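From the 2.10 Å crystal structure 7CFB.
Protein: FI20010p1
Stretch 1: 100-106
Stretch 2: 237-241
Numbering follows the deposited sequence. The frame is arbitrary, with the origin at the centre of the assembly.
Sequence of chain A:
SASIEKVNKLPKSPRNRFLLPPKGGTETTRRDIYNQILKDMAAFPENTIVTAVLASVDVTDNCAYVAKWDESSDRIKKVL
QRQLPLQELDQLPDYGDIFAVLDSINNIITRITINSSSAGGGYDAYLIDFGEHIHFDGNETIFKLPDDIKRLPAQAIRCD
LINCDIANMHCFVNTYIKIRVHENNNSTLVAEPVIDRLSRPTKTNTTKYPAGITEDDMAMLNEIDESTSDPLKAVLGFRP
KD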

# COMPACT_ATOMS: atom_id res chain seq x y z
N ALA A 100 -8.99 6.81 2.32
CA ALA A 100 -7.79 6.95 3.15
C ALA A 100 -8.07 6.54 4.59
O ALA A 100 -9.18 6.65 5.04
CB ALA A 100 -7.28 8.36 3.05
N VAL A 101 -7.05 6.01 5.24
CA VAL A 101 -7.13 5.59 6.65
C VAL A 101 -5.99 6.25 7.42
O VAL A 101 -4.93 6.39 6.90
CB VAL A 101 -7.18 4.07 6.81
CG1 VAL A 101 -5.97 3.38 6.22
CG2 VAL A 101 -7.41 3.65 8.24
N LEU A 102 -6.27 6.66 8.63
CA LEU A 102 -5.26 7.32 9.47
C LEU A 102 -4.60 6.32 10.40
O LEU A 102 -5.29 5.57 11.02
CB LEU A 102 -5.93 8.44 10.27
CG LEU A 102 -5.09 8.98 11.41
CD1 LEU A 102 -3.97 9.85 10.90
CD2 LEU A 102 -5.94 9.74 12.40
N ASP A 103 -3.29 6.27 10.36
CA ASP A 103 -2.52 5.54 11.38
C ASP A 103 -2.30 6.63 12.44
O ASP A 103 -1.48 7.46 12.22
CB ASP A 103 -1.21 4.99 10.82
CG ASP A 103 -0.32 4.42 11.90
OD1 ASP A 103 -0.64 4.59 13.04
OD2 ASP A 103 0.67 3.81 11.56
N SER A 104 -3.14 6.65 13.48
CA SER A 104 -3.07 7.73 14.51
C SER A 104 -1.80 7.69 15.35
O SER A 104 -1.27 8.74 15.58
CB SER A 104 -4.33 7.88 15.30
OG SER A 104 -4.55 6.79 16.13
N ILE A 105 -1.32 6.51 15.69
CA ILE A 105 -0.08 6.43 16.51
C ILE A 105 1.10 7.04 15.75
O ILE A 105 1.76 7.89 16.31
CB ILE A 105 0.21 4.97 16.88
CG1 ILE A 105 -1.01 4.25 17.43
CG2 ILE A 105 1.34 4.91 17.88
CD1 ILE A 105 -1.49 4.77 18.74
N ASN A 106 1.27 6.68 14.49
CA ASN A 106 2.45 7.12 13.72
C ASN A 106 2.16 8.33 12.84
O ASN A 106 2.98 8.68 12.06
CB ASN A 106 3.12 5.93 13.06
CG ASN A 106 3.44 4.90 14.11
OD1 ASN A 106 2.86 3.84 14.11
ND2 ASN A 106 4.31 5.24 15.03
N GLY A 237 -3.70 -3.70 13.91
CA GLY A 237 -3.94 -2.91 12.70
C GLY A 237 -3.72 -1.43 12.96
O GLY A 237 -2.82 -1.11 13.69
N PHE A 238 -4.51 -0.56 12.37
CA PHE A 238 -4.32 0.89 12.60
C PHE A 238 -5.21 1.31 13.76
O PHE A 238 -6.31 0.91 13.81
CB PHE A 238 -4.58 1.71 11.34
CG PHE A 238 -3.51 1.66 10.29
CD1 PHE A 238 -2.19 1.50 10.61
CD2 PHE A 238 -3.85 1.78 8.96
CE1 PHE A 238 -1.22 1.46 9.63
CE2 PHE A 238 -2.88 1.74 7.99
CZ PHE A 238 -1.57 1.59 8.32
N ARG A 239 -4.69 2.12 14.65
CA ARG A 239 -5.49 2.49 15.83
C ARG A 239 -6.26 3.77 15.59
O ARG A 239 -5.74 4.68 15.02
CB ARG A 239 -4.62 2.53 17.08
CG ARG A 239 -4.49 1.15 17.69
CD ARG A 239 -3.09 0.67 17.44
NE ARG A 239 -2.25 1.04 18.54
CZ ARG A 239 -0.94 1.01 18.50
NH1 ARG A 239 -0.34 0.63 17.40
NH2 ARG A 239 -0.24 1.34 19.57
N PRO A 240 -7.49 3.86 16.09
CA PRO A 240 -8.32 5.02 15.88
C PRO A 240 -7.93 6.28 16.64
O PRO A 240 -7.06 6.24 17.46
CB PRO A 240 -9.67 4.60 16.45
CG PRO A 240 -9.59 3.13 16.57
CD PRO A 240 -8.14 2.86 16.89
N LYS A 241 -8.62 7.39 16.34
CA LYS A 241 -8.35 8.69 17.01
C LYS A 241 -6.91 9.13 16.68
O LYS A 241 -6.78 10.15 15.97
CB LYS A 241 -8.56 8.57 18.52
CG LYS A 241 -7.37 8.03 19.30
CD LYS A 241 -7.66 7.82 20.77
CE LYS A 241 -6.56 7.09 21.50
NZ LYS A 241 -5.26 7.80 21.39
O HOH W 1 -7.33 4.99 12.34

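Three residues carry most of this contact: Phe 238 and Arg 239 from the C-terminal segment, and Ile 105 from the turn that follows the strand 100-103. The two segments run at about 80° to each other, so they meet through side chains and a few carbonyls rather than by pairing as strands.

Phe 238 covers the most surface. Its CA-to-CB bond points toward the strand, and its buried ring is approached in two different ways. Over one face lies Asp 103, whose CB sits 3.9 Å from the ring centroid and 24° off the ring normal, a CH-pi contact. At the edge, CG1 of Val 101 packs 3.8 Å from CD2 of Phe 238. A flat aromatic ring suits this place because its face can receive a methylene while its rim meets an aliphatic branch. The carboxylate of Asp 103 is meanwhile satisfied: its OD1 accepts a hydrogen bond from the backbone N of Asn 106 at 3.2 Å, bracing the turn, and OD2 is bonded elsewhere in the structure.

Arg 239 leaves the backbone sideways, and its long side chain reaches Ile 105. There CG1 of Ile 105 lies 3.4 Å from CZ of Arg 239, over one face of the guanidinium. The planar group offers that face to a hydrocarbon, while its NH1 is hydrogen-bonded elsewhere in the structure.

The backbone of Arg 239 contributes too. Its O lies 2.7 Å from OG of Ser 104, and O of Pro 240 lies 2.9 Å from the same OG. One hydroxyl proton cannot fully serve both carbonyls, and the geometry does not choose between them. Serine suits this spot, its small side chain placing a polar atom close to both carbonyls. A water adds a bridge, donating to O of Leu 102 at 2.5 Å and to O of Arg 239 at 3.1 Å.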